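Local coordinates for protein putative dioxygenase (1H-3-hydroxy-4-oxoquinaldine 2,4-dioxygenase) (PDB 6RA3) that cleaves the ring of the Pseudomonas quinolone signal PQS with dioxygen, releasing N-octanoylanthranilate and carbon monoxide, on an alpha/beta-hydrolase fold, at residues A102-I105 and A106-G110; L165-R169 and Y170-G174. All coordinates share one frame; numbering follows the deposited sequence.

Overall arrangement
Contacts 1 and 2 are both local, each made within a few residues of one helix near its C-terminal end, and they lie on opposite sides of the chain's centre, with about 17 Å between their nearest atoms. Contact 1 belongs to helix 99-109, which connects two parallel strands of the central sheet; half of its touching residues are buried, and it pairs an ion-pair ridge with an apolar face. Contact 2 ends helix 162-170, where the chain meets a second subunit. Also partly buried, with two of seven touching residues buried, it lies farther out, its centre about 17 Å from the chain's centre against 13 Å. Its chemistry is more polar, with a shared carbonyl, two bridging waters and an arginine side chain lying along a tyrosine ring.

Contact 1 of 2, residues A102-I105 and A106-G110; sequences ALEI and ADRLG
Glu104 and Arg108, one helical turn apart, form a salt bridge along the outer ridge of helix 99-109. Arg108 NE donates to Glu104 OE2 at 2.6 Å in a nearly straight bond (175°), and the oxygen lies at the guanidinium edge, in its plane. OE2 receives this proton on its anti lone pair, the one turned away from OE1. The carboxylate stands almost perpendicular to the guanidinium, 88° between planes. One carboxylate oxygen takes both N-H groups: beside the strong bond from NE, Arg108 NH2 reaches Glu104 OE2 only weakly, at 3.4 Å. Glu104 bends at chi2 (60°), which folds its carboxylate round to meet an arginine chain that runs extended from CG to NE. Glu104 OE1, not used here, pairs with Arg200, which also binds Asp107 OD2; the shared cation probably eases the closeness of the two carboxylates, whose OE1 and OD2 are 4.8 Å apart.

Apolar contact is made on another face of the helix. Ile105 and Leu109 lie side by side and point the same way, with Ile105 CG2 3.8 Å from Leu109 CD1.

Backbone bonds of the alpha-helical i to i+4 pattern run beneath both pairs, from Ala106 N to Ala102 O at 2.9 Å through to Leu109 N and Ile105 O at 3.2 Å. Gly110 then leaves the helix with positive phi.

The helix is the crossover of the beta-alpha-beta unit formed with strands 90-95 and 116-120. Ala102 touches both strands, Leu103 and Ala106 pack on strand 116-120, and Ile105 and Leu109 meet Phe90. Ile105 also rests on Ala75, Thr78 and Ile79, so the helix packs on the sheet and at the same time against helix 71-84.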
loop_
_atom_site.group_PDB
_atom_site.type_symbol
_atom_site.label_atom_id
_atom_site.label_comp_id
_atom_site.label_asym_id
_atom_site.label_seq_id
_atom_site.Cartn_x
_atom_site.Cartn_y
_atom_site.Cartn_z
ATOM N N ALA A 102 3.331 12.728 23.052
ATOM C CA ALA A 102 2.307 12.063 23.869
ATOM C C ALA A 102 1.988 12.861 25.134
ATOM O O ALA A 102 0.817 13.013 25.504
ATOM C CB ALA A 102 2.770 10.650 24.234
ATOM N N LEU A 103 3.014 13.408 25.800
ATOM C CA LEU A 103 2.761 14.195 27.010
ATOM C C LEU A 103 2.142 15.546 26.672
ATOM O O LEU A 103 1.269 16.040 27.395
ATOM C CB LEU A 103 4.063 14.348 27.791
ATOM C CG LEU A 103 4.624 12.982 28.199
ATOM C CD1 LEU A 103 6.048 13.054 28.691
ATOM C CD2 LEU A 103 3.729 12.385 29.282
ATOM N N GLU A 104 2.553 16.146 25.557
ATOM C CA GLU A 104 1.898 17.367 25.118
ATOM C C GLU A 104 0.436 17.098 24.833
ATOM O O GLU A 104 -0.430 17.894 25.214
ATOM C CB GLU A 104 2.612 17.942 23.878
ATOM C CG GLU A 104 1.990 19.224 23.326
ATOM C CD GLU A 104 1.981 20.379 24.335
ATOM O OE1 GLU A 104 2.849 20.380 25.230
ATOM O OE2 GLU A 104 1.109 21.278 24.230
ATOM N N ILE A 105 0.136 15.972 24.169
ATOM C CA ILE A 105 -1.263 15.628 23.892
ATOM C C ILE A 105 -2.022 15.421 25.201
ATOM O O ILE A 105 -3.167 15.876 25.357
ATOM C CB ILE A 105 -1.359 14.378 22.991
ATOM C CG1 ILE A 105 -0.760 14.644 21.594
ATOM C CG2 ILE A 105 -2.823 13.902 22.883
ATOM C CD1 ILE A 105 -0.377 13.357 20.806
ATOM N N ALA A 106 -1.415 14.709 26.154
ATOM C CA ALA A 106 -2.091 14.505 27.437
ATOM C C ALA A 106 -2.391 15.834 28.111
ATOM O O ALA A 106 -3.469 16.016 28.688
ATOM C CB ALA A 106 -1.251 13.634 28.356
ATOM N N ASP A 107 -1.461 16.791 28.018
ATOM C CA ASP A 107 -1.648 18.075 28.686
ATOM C C ASP A 107 -2.741 18.892 28.017
ATOM O O ASP A 107 -3.481 19.625 28.688
ATOM C CB ASP A 107 -0.336 18.854 28.686
ATOM C CG ASP A 107 -0.390 20.089 29.566
ATOM O OD1 ASP A 107 -1.244 20.136 30.479
ATOM O OD2 ASP A 107 0.422 21.015 29.327
ATOM N N ARG A 108 -2.862 18.787 26.693
ATOM C CA ARG A 108 -3.828 19.632 26.004
ATOM C C ARG A 108 -5.262 19.186 26.238
ATOM O O ARG A 108 -6.174 20.020 26.241
ATOM C CB ARG A 108 -3.519 19.650 24.511
ATOM C CG ARG A 108 -2.209 20.332 24.174
ATOM C CD ARG A 108 -2.009 20.429 22.681
ATOM N NE ARG A 108 -0.755 21.118 22.389
ATOM C CZ ARG A 108 -0.449 21.642 21.213
ATOM N NH1 ARG A 108 -1.309 21.545 20.216
ATOM N NH2 ARG A 108 0.715 22.251 21.041
ATOM N N LEU A 109 -5.494 17.889 26.394
ATOM C CA LEU A 109 -6.853 17.356 26.347
ATOM C C LEU A 109 -7.424 17.004 27.714
ATOM O O LEU A 109 -8.653 16.913 27.852
ATOM C CB LEU A 109 -6.893 16.104 25.468
ATOM C CG LEU A 109 -6.536 16.324 24.005
ATOM C CD1 LEU A 109 -6.426 14.984 23.298
ATOM C CD2 LEU A 109 -7.535 17.236 23.335
ATOM N N GLY A 110 -6.565 16.777 28.700
ATOM C CA GLY A 110 -6.995 16.471 30.044
ATOM C C GLY A 110 -7.078 14.977 30.263
ATOM O O GLY A 110 -6.988 14.167 29.332
#

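Contact 2 of 2, residues L165-R169 and Y170-G174; sequences LDHVR and YDSGG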
loop_
_atom_site.group_PDB
_atom_site.type_symbol
_atom_site.label_atom_id
_atom_site.label_comp_id
_atom_site.label_asym_id
_atom_site.label_seq_id
_atom_site.Cartn_x
_atom_site.Cartn_y
_atom_site.Cartn_z
ATOM N N LEU A 165 16.283 -6.093 14.285
ATOM C CA LEU A 165 17.234 -5.969 13.189
ATOM C C LEU A 165 16.534 -5.613 11.885
ATOM O O LEU A 165 16.933 -4.662 11.204
ATOM C CB LEU A 165 18.020 -7.264 13.020
ATOM C CG LEU A 165 19.059 -7.552 14.097
ATOM C CD1 LEU A 165 19.735 -8.850 13.766
ATOM C CD2 LEU A 165 20.073 -6.410 14.228
ATOM N N ASP A 166 15.503 -6.381 11.508
ATOM C CA ASP A 166 14.814 -6.127 10.246
ATOM C C ASP A 166 14.225 -4.721 10.215
ATOM O O ASP A 166 14.292 -4.035 9.189
ATOM C CB ASP A 166 13.726 -7.180 10.016
ATOM C CG ASP A 166 14.277 -8.479 9.441
ATOM O OD1 ASP A 166 15.481 -8.548 9.127
ATOM O OD2 ASP A 166 13.504 -9.439 9.299
ATOM N N HIS A 167 13.670 -4.259 11.338
ATOM C CA HIS A 167 13.036 -2.945 11.374
ATOM C C HIS A 167 14.051 -1.828 11.160
ATOM O O HIS A 167 13.768 -0.840 10.464
ATOM C CB HIS A 167 12.337 -2.765 12.701
ATOM C CG HIS A 167 11.750 -1.408 12.899
ATOM N ND1 HIS A 167 10.512 -1.055 12.406
ATOM C CD2 HIS A 167 12.210 -0.329 13.569
ATOM C CE1 HIS A 167 10.255 0.198 12.737
ATOM N NE2 HIS A 167 11.266 0.654 13.452
ATOM N N VAL A 168 15.235 -1.965 11.757
ATOM C CA VAL A 168 16.266 -0.936 11.650
ATOM C C VAL A 168 16.941 -0.974 10.278
ATOM O O VAL A 168 17.161 0.075 9.656
ATOM C CB VAL A 168 17.287 -1.119 12.792
ATOM C CG1 VAL A 168 18.462 -0.168 12.616
ATOM C CG2 VAL A 168 16.624 -0.891 14.122
ATOM N N ARG A 169 17.280 -2.182 9.799
ATOM C CA ARG A 169 18.004 -2.347 8.545
ATOM C C ARG A 169 17.116 -2.089 7.324
ATOM O O ARG A 169 17.591 -1.566 6.308
ATOM C CB ARG A 169 18.570 -3.760 8.465
ATOM C CG ARG A 169 19.698 -4.057 9.473
ATOM C CD ARG A 169 20.366 -5.418 9.199
ATOM N NE ARG A 169 19.413 -6.523 9.338
ATOM C CZ ARG A 169 19.719 -7.815 9.210
ATOM N NH1 ARG A 169 20.964 -8.185 8.942
ATOM N NH2 ARG A 169 18.772 -8.741 9.358
ATOM N N TYR A 170 15.836 -2.466 7.394
ATOM C CA TYR A 170 15.008 -2.632 6.200
ATOM C C TYR A 170 13.711 -1.823 6.193
ATOM O O TYR A 170 13.183 -1.514 5.119
ATOM C CB TYR A 170 14.655 -4.111 6.024
ATOM C CG TYR A 170 15.842 -5.052 5.903
ATOM C CD1 TYR A 170 16.934 -4.724 5.119
ATOM C CD2 TYR A 170 15.855 -6.285 6.551
ATOM C CE1 TYR A 170 18.003 -5.581 4.986
ATOM C CE2 TYR A 170 16.936 -7.154 6.417
ATOM C CZ TYR A 170 18.006 -6.785 5.643
ATOM O OH TYR A 170 19.092 -7.611 5.477
ATOM N N ASP A 171 13.146 -1.511 7.359
ATOM C CA ASP A 171 11.780 -0.998 7.412
ATOM C C ASP A 171 11.712 0.482 7.759
ATOM O O ASP A 171 10.614 1.016 7.969
ATOM C CB ASP A 171 10.942 -1.820 8.393
ATOM C CG ASP A 171 10.902 -3.301 8.024
ATOM O OD1 ASP A 171 11.103 -3.637 6.834
ATOM O OD2 ASP A 171 10.666 -4.138 8.917
ATOM N N SER A 172 12.843 1.168 7.786
ATOM C CA SER A 172 12.871 2.581 8.133
ATOM C C SER A 172 13.655 3.382 7.095
ATOM O O SER A 172 14.355 4.337 7.430
ATOM C CB SER A 172 13.459 2.774 9.533
ATOM O OG SER A 172 12.857 1.882 10.481
ATOM N N GLY A 173 13.545 3.008 5.816
ATOM C CA GLY A 173 14.262 3.689 4.750
ATOM C C GLY A 173 13.539 4.943 4.292
ATOM O O GLY A 173 12.475 5.308 4.801
ATOM N N GLY A 174 14.147 5.625 3.314
ATOM C CA GLY A 174 13.522 6.785 2.702
ATOM C C GLY A 174 13.521 8.062 3.506
ATOM O O GLY A 174 12.725 8.964 3.212
HETATM O O HOH W 1 9.366 -3.330 11.217
HETATM O O HOH W 2 15.753 1.172 7.594
#
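The C-terminal end of helix 162-170 is closed off by the turn that leads toward helix 177-194, and residues 166-172 carry this junction. Its pivot is His167 O, which takes two hydrogen bonds from opposite faces of its carbonyl plane: Ser172 OG at 2.9 Å and Asp171 N at 3.2 Å, the latter from well above the plane. Ser172 chi1 (-48°) sets OG beside its own backbone N, from where it meets this carbonyl and also sits over one face of the His167 imidazole. Water 1 lies at the edge of that ring, 2.8 Å from His167 ND1, and donates to Asp171 OD2. Water 2 spans the turn between Val168 O and Ser172 N.

On the other flank Arg169 and Tyr170 run alongside one another. Arg169 CB makes a CH-pi contact over the centre of the Tyr170 ring, 3.8 Å from the centroid, while Tyr170 OH lies over the middle of the guanidinium face. The bend at Arg169 chi3 (-62°) lets Arg169 NH2 form a weak salt bridge with Asp166 OD1 at 3.3 Å; this carboxylate in turn meets the Tyr170 ring edge. Arg169 NE is buried without a polar partner.

Arg46 of the second subunit makes a cation-pi contact with Tyr170, so the ring meets an aliphatic carbon of its own chain's Arg169 and the charge of Arg46 of that subunit. With ND1 engaged by water 1 and NE2 hydrogen-bonded to His33, both nitrogens of the buried His167 are satisfied, which should fix the rotation of its ring.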